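Long-range contacts in inactive dihydroorotase-like domain (Chaetomium thermophilum, PDB 5NNL), which is an inactive dihydroorotase-like domain of the amidohydrolase type, built on a TIM-like alpha/beta barrel: residues A80-A85 and Q114-H118; G51-D55 and L76-A80. All blocks are in the same frame, centred on the assembly; numbering follows the deposited sequence.

Contact 1 (A80-A85 and Q114-H118); sequences ATSDNA and QVEAH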
ATOM      1  N   ALA A  80      12.843   3.052   9.416  1.00 39.77           N
ATOM      2  CA  ALA A  80      14.247   3.003   9.778  1.00 41.81           C
ATOM      3  C   ALA A  80      14.877   4.382   9.630  1.00 43.99           C
ATOM      4  O   ALA A  80      14.495   5.179   8.769  1.00 42.67           O
ATOM      5  CB  ALA A  80      14.992   1.992   8.907  1.00 37.17           C
ATOM      6  N   THR A  81      15.857   4.655  10.487  1.00 44.59           N
ATOM      7  CA  THR A  81      16.643   5.879  10.419  1.00 43.78           C
ATOM      8  C   THR A  81      18.101   5.499  10.638  1.00 44.14           C
ATOM      9  O   THR A  81      18.458   4.316  10.654  1.00 41.07           O
ATOM     10  CB  THR A  81      16.169   6.928  11.438  1.00 50.14           C
ATOM     11  OG1 THR A  81      16.500   6.505  12.767  1.00 48.84           O
ATOM     12  CG2 THR A  81      14.666   7.164  11.332  1.00 46.24           C
ATOM     13  N   SER A  82      18.945   6.519  10.816  1.00 48.55           N
ATOM     14  CA  SER A  82      20.383   6.300  10.940  1.00 48.68           C
ATOM     15  C   SER A  82      20.744   5.632  12.265  1.00 50.36           C
ATOM     16  O   SER A  82      21.657   4.798  12.316  1.00 50.82           O
ATOM     17  CB  SER A  82      21.121   7.633  10.799  1.00 48.04           C
ATOM     18  OG  SER A  82      20.262   8.735  11.030  1.00 52.81           O
ATOM     19  N   ASP A  83      20.048   5.989  13.348  1.00 49.84           N
ATOM     20  CA  ASP A  83      20.354   5.496  14.688  1.00 52.60           C
ATOM     21  C   ASP A  83      19.182   4.737  15.308  1.00 54.39           C
ATOM     22  O   ASP A  83      19.100   4.626  16.536  1.00 55.30           O
ATOM     23  CB  ASP A  83      20.763   6.659  15.595  1.00 54.22           C
ATOM     24  CG  ASP A  83      19.869   7.871  15.425  1.00 55.67           C
ATOM     25  OD1 ASP A  83      20.402   8.990  15.271  1.00 57.89           O
ATOM     26  OD2 ASP A  83      18.633   7.703  15.419  1.00 54.82           O
ATOM     27  N   ASN A  84      18.280   4.207  14.480  1.00 50.34           N
ATOM     28  CA  ASN A  84      17.039   3.585  14.934  1.00 49.69           C
ATOM     29  C   ASN A  84      17.177   2.107  15.275  1.00 48.63           C
ATOM     30  O   ASN A  84      16.450   1.615  16.146  1.00 50.16           O
ATOM     31  CB  ASN A  84      15.968   3.711  13.847  1.00 49.51           C
ATOM     32  CG  ASN A  84      14.882   4.705  14.200  1.00 50.31           C
ATOM     33  OD1 ASN A  84      15.139   5.719  14.852  1.00 54.11           O
ATOM     34  ND2 ASN A  84      13.656   4.421  13.769  1.00 46.11           N
ATOM     35  N   ALA A  85      18.080   1.388  14.603  1.00 45.55           N
ATOM     36  CA  ALA A  85      18.036  -0.072  14.592  1.00 49.41           C
ATOM     37  C   ALA A  85      17.849  -0.667  15.982  1.00 51.60           C
ATOM     38  O   ALA A  85      17.297  -1.766  16.120  1.00 50.52           O
ATOM     39  CB  ALA A  85      19.315  -0.624  13.962  1.00 45.79           C
ATOM     40  N   GLN A 114      24.461   1.793   7.503  1.00 39.46           N
ATOM     41  CA  GLN A 114      23.282   2.119   8.300  1.00 39.11           C
ATOM     42  C   GLN A 114      22.164   1.113   8.062  1.00 38.13           C
ATOM     43  O   GLN A 114      21.487   0.690   9.007  1.00 36.73           O
ATOM     44  CB  GLN A 114      22.797   3.532   7.978  1.00 38.54           C
ATOM     45  CG  GLN A 114      23.856   4.610   8.117  1.00 39.77           C
ATOM     46  CD  GLN A 114      23.385   5.949   7.593  1.00 43.32           C
ATOM     47  OE1 GLN A 114      22.357   6.471   8.027  1.00 43.48           O
ATOM     48  NE2 GLN A 114      24.128   6.506   6.640  1.00 42.89           N
ATOM     49  N   VAL A 115      21.951   0.721   6.805  1.00 36.87           N
ATOM     50  CA  VAL A 115      20.920  -0.266   6.505  1.00 38.19           C
ATOM     51  C   VAL A 115      21.330  -1.635   7.034  1.00 38.22           C
ATOM     52  O   VAL A 115      20.491  -2.405   7.516  1.00 36.56           O
ATOM     53  CB  VAL A 115      20.635  -0.294   4.991  1.00 36.36           C
ATOM     54  CG1 VAL A 115      19.694  -1.443   4.628  1.00 34.97           C
ATOM     55  CG2 VAL A 115      20.034   1.033   4.545  1.00 35.75           C
ATOM     56  N   GLU A 116      22.624  -1.956   6.962  1.00 36.21           N
ATOM     57  CA  GLU A 116      23.098  -3.241   7.469  1.00 40.58           C
ATOM     58  C   GLU A 116      22.773  -3.406   8.946  1.00 41.02           C
ATOM     59  O   GLU A 116      22.467  -4.517   9.394  1.00 40.67           O
ATOM     60  CB  GLU A 116      24.608  -3.375   7.234  1.00 40.63           C
ATOM     61  CG  GLU A 116      25.286  -4.534   7.974  1.00 40.73           C
ATOM     62  CD  GLU A 116      24.819  -5.899   7.506  1.00 44.24           C
ATOM     63  OE1 GLU A 116      24.145  -5.976   6.460  1.00 45.15           O
ATOM     64  OE2 GLU A 116      25.133  -6.902   8.183  1.00 46.15           O
ATOM     65  N   ALA A 117      22.833  -2.317   9.717  1.00 39.11           N
ATOM     66  CA  ALA A 117      22.536  -2.398  11.143  1.00 40.22           C
ATOM     67  C   ALA A 117      21.123  -2.920  11.375  1.00 41.36           C
ATOM     68  O   ALA A 117      20.911  -3.838  12.175  1.00 42.42           O
ATOM     69  CB  ALA A 117      22.728  -1.025  11.791  1.00 38.96           C
ATOM     70  N   HIS A 118      20.143  -2.358  10.661  1.00 43.27           N
ATOM     71  CA  HIS A 118      18.769  -2.837  10.782  1.00 38.42           C
ATOM     72  C   HIS A 118      18.654  -4.296  10.360  1.00 41.14           C
ATOM     73  O   HIS A 118      17.975  -5.089  11.023  1.00 41.12           O
ATOM     74  CB  HIS A 118      17.838  -1.959   9.947  1.00 39.61           C
ATOM     75  CG  HIS A 118      17.776  -0.536  10.406  1.00 39.26           C
ATOM     76  ND1 HIS A 118      16.839  -0.083  11.310  1.00 41.18           N
ATOM     77  CD2 HIS A 118      18.534   0.539  10.084  1.00 39.90           C
ATOM     78  CE1 HIS A 118      17.023   1.207  11.525  1.00 43.68           C
ATOM     79  NE2 HIS A 118      18.045   1.610  10.792  1.00 39.48           N
TER
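The loop Ala80-Ala85 runs beside helix 111-121 and curls round the ring of His118; its backbone comes nearest the helix at Ser82, opposite Gln114, and at Ala85, whose CA lies 4.8 Å from the CA of His118. The imidazole of His118 fills the bend. With CG anti to the carbonyl carbon (chi1 -63°), the ring leaves the helix and reaches into the loop, where a methyl group sits on each face. Ala80 CB lies over one face, 3.6 Å from the ring centroid and displaced toward the rim; Ala85 CB covers the opposite face, 3.7 Å from the centroid and nearly above its middle. Both are CH-pi contacts. At the edge, His118 NE2 donates to Thr81 O over 2.7 Å, a fairly straight bond (161° at the hydrogen) that lies in the carbonyl plane and close to the ring plane. Asn84 CB borders the same ring near its plane, 3.6 Å from His118 CE1. Two methyls and one in-plane bond therefore fix both the tilt and the rotation of the imidazole. His118 ND1 is buried here without a polar partner in the model. Beside the ring, Ala85 CB also rests on Ala117 CB at 4.1 Å. One helical turn earlier, Gln114 OE1 comes up against Ser82 CB at 3.2 Å, while Gln114 NE2 is held by Ser106 O. The loop continues strand 73-79 toward helix 85-89, and the helix follows strand 98-100, so the histidine joins neighbouring strand-helix units of a TIM-like alpha/beta barrel.

Contact 2 (G51-D55 and L76-A80); sequences GSISD and LSITA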
ATOM      1  N   GLY A  51       5.396  13.656   9.728  1.00 51.33           N
ATOM      2  CA  GLY A  51       5.920  12.848  10.808  1.00 47.24           C
ATOM      3  C   GLY A  51       6.059  11.411  10.365  1.00 41.95           C
ATOM      4  O   GLY A  51       5.875  11.082   9.192  1.00 42.72           O
ATOM      5  N   SER A  52       6.391  10.551  11.323  1.00 39.73           N
ATOM      6  CA  SER A  52       6.569   9.140  11.017  1.00 41.66           C
ATOM      7  C   SER A  52       6.611   8.344  12.311  1.00 43.60           C
ATOM      8  O   SER A  52       6.921   8.877  13.381  1.00 44.33           O
ATOM      9  CB  SER A  52       7.855   8.903  10.219  1.00 43.55           C
ATOM     10  OG  SER A  52       8.993   9.202  11.011  1.00 44.10           O
ATOM     11  N   ILE A  53       6.298   7.056  12.195  1.00 40.81           N
ATOM     12  CA  ILE A  53       6.556   6.102  13.270  1.00 40.61           C
ATOM     13  C   ILE A  53       8.039   5.750  13.193  1.00 42.31           C
ATOM     14  O   ILE A  53       8.460   4.945  12.361  1.00 37.69           O
ATOM     15  CB  ILE A  53       5.663   4.862  13.172  1.00 40.17           C
ATOM     16  CG1 ILE A  53       4.191   5.266  13.326  1.00 38.52           C
ATOM     17  CG2 ILE A  53       6.063   3.827  14.234  1.00 41.92           C
ATOM     18  CD1 ILE A  53       3.205   4.107  13.224  1.00 37.88           C
ATOM     19  N   SER A  54       8.840   6.375  14.064  1.00 41.35           N
ATOM     20  CA  SER A  54      10.288   6.214  14.064  1.00 45.88           C
ATOM     21  C   SER A  54      10.874   5.830  15.416  1.00 47.46           C
ATOM     22  O   SER A  54      12.072   5.528  15.478  1.00 41.73           O
ATOM     23  CB  SER A  54      10.964   7.512  13.589  1.00 46.24           C
ATOM     24  OG  SER A  54      10.435   8.642  14.267  1.00 47.85           O
ATOM     25  N   ASP A  55      10.088   5.826  16.490  1.00 47.38           N
ATOM     26  CA  ASP A  55      10.590   5.486  17.816  1.00 48.84           C
ATOM     27  C   ASP A  55       9.435   4.935  18.649  1.00 50.20           C
ATOM     28  O   ASP A  55       8.326   4.726  18.146  1.00 48.43           O
ATOM     29  CB  ASP A  55      11.236   6.716  18.461  1.00 46.86           C
ATOM     30  CG  ASP A  55      10.362   7.945  18.351  1.00 49.82           C
ATOM     31  OD1 ASP A  55       9.132   7.806  18.519  1.00 47.66           O
ATOM     32  OD2 ASP A  55      10.901   9.043  18.092  1.00 54.23           O
ATOM     33  N   LEU A  76       0.446  -1.925  11.998  1.00 39.19           N
ATOM     34  CA  LEU A  76       1.340  -0.782  11.967  1.00 39.00           C
ATOM     35  C   LEU A  76       2.702  -1.211  11.431  1.00 32.15           C
ATOM     36  O   LEU A  76       2.991  -2.397  11.252  1.00 34.10           O
ATOM     37  CB  LEU A  76       1.482  -0.152  13.355  1.00 40.21           C
ATOM     38  CG  LEU A  76       0.273   0.629  13.881  1.00 42.84           C
ATOM     39  CD1 LEU A  76       0.522   1.098  15.307  1.00 40.66           C
ATOM     40  CD2 LEU A  76      -0.044   1.820  12.987  1.00 40.23           C
ATOM     41  N   SER A  77       3.537  -0.217  11.158  1.00 35.60           N
ATOM     42  CA  SER A  77       4.887  -0.444  10.675  1.00 34.05           C
ATOM     43  C   SER A  77       5.761   0.652  11.261  1.00 35.72           C
ATOM     44  O   SER A  77       5.264   1.602  11.870  1.00 36.27           O
ATOM     45  CB  SER A  77       4.931  -0.458   9.142  1.00 32.41           C
ATOM     46  OG  SER A  77       6.213  -0.819   8.652  1.00 35.07           O
ATOM     47  N   ILE A  78       7.072   0.520  11.076  1.00 34.21           N
ATOM     48  CA  ILE A  78       8.022   1.454  11.667  1.00 36.77           C
ATOM     49  C   ILE A  78       9.106   1.798  10.654  1.00 34.89           C
ATOM     50  O   ILE A  78       9.560   0.937   9.894  1.00 35.89           O
ATOM     51  CB  ILE A  78       8.636   0.883  12.960  1.00 34.53           C
ATOM     52  CG1 ILE A  78       9.526   1.930  13.620  1.00 38.36           C
ATOM     53  CG2 ILE A  78       9.409  -0.408  12.676  1.00 36.02           C
ATOM     54  CD1 ILE A  78       9.549   1.819  15.144  1.00 40.79           C
ATOM     55  N   THR A  79       9.526   3.062  10.666  1.00 35.89           N
ATOM     56  CA  THR A  79      10.510   3.586   9.729  1.00 35.76           C
ATOM     57  C   THR A  79      11.922   3.456  10.281  1.00 40.22           C
ATOM     58  O   THR A  79      12.175   3.743  11.455  1.00 40.22           O
ATOM     59  CB  THR A  79      10.233   5.060   9.439  1.00 38.19           C
ATOM     60  OG1 THR A  79       8.825   5.262   9.292  1.00 39.77           O
ATOM     61  CG2 THR A  79      10.944   5.510   8.178  1.00 40.60           C
ATOM     62  N   ALA A  80      12.843   3.052   9.416  1.00 39.77           N
ATOM     63  CA  ALA A  80      14.247   3.003   9.778  1.00 41.81           C
ATOM     64  C   ALA A  80      14.877   4.382   9.630  1.00 43.99           C
ATOM     65  O   ALA A  80      14.495   5.179   8.769  1.00 42.67           O
ATOM     66  CB  ALA A  80      14.992   1.992   8.907  1.00 37.17           C
TER
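This is a buried loop-to-strand contact: the loop Gly51-Asp55, which leads into helix 56-64, crosses the C-terminal end of strand 73-79 at close to a right angle (86°). Its polar centre is Ile53 O, which takes two bonds from one residue. Thr79 N approaches nearly head-on at 2.7 Å, with 171° at the hydrogen. Thr79 OG1 comes in at 3.1 Å from above the carbonyl plane, placed there by a chi1 of -41° that keeps the hydroxyl beside its own backbone N. In an alpha/beta barrel of the amidohydrolase type, loops following the strands gather at this end, and here the loop after strand 39-44 is tied to the next strand along. The side chain of Ile53 lies against the strand's backbone: its CG2 methyl sits 3.3 Å from Ser77 O, and CD1 also borders that carbonyl. Farther along, Ile53 CD1 meets Leu76 CD2 at 4.0 Å, the two side chains crossing about perpendicularly. Ile78 reaches round from the other direction, its CG1 lying 4.0 Å from Ile53 CG2 and packing close to the doubly bonded carbonyl. Ala62 of helix 56-64 touches both Ile53 and Leu76, extending this apolar patch under the helix, whose N-cap is Asp55, with OD1 accepting from Ser58 N.

The two contacts follow one another along the chain and share Ala80, which takes part across contact 1 alone; the centres of contact 1 and contact 2 are about 12 Å apart. Contact 2 is the more deeply buried and the nearer to the centre of the chain, whereas contact 1 is partly buried and lies farther out against helix 111-121. Both depend on a loop carbonyl as acceptor, but in contact 1 it meets a ring nitrogen held between methyl groups, and in contact 2 a strand amide and a hydroxyl amid branched aliphatic chains. Asn84 probably links them, its ND2 lying 2.6 Å from Ser54 O, between the loop after strand 73-79 and the loop after strand 39-44.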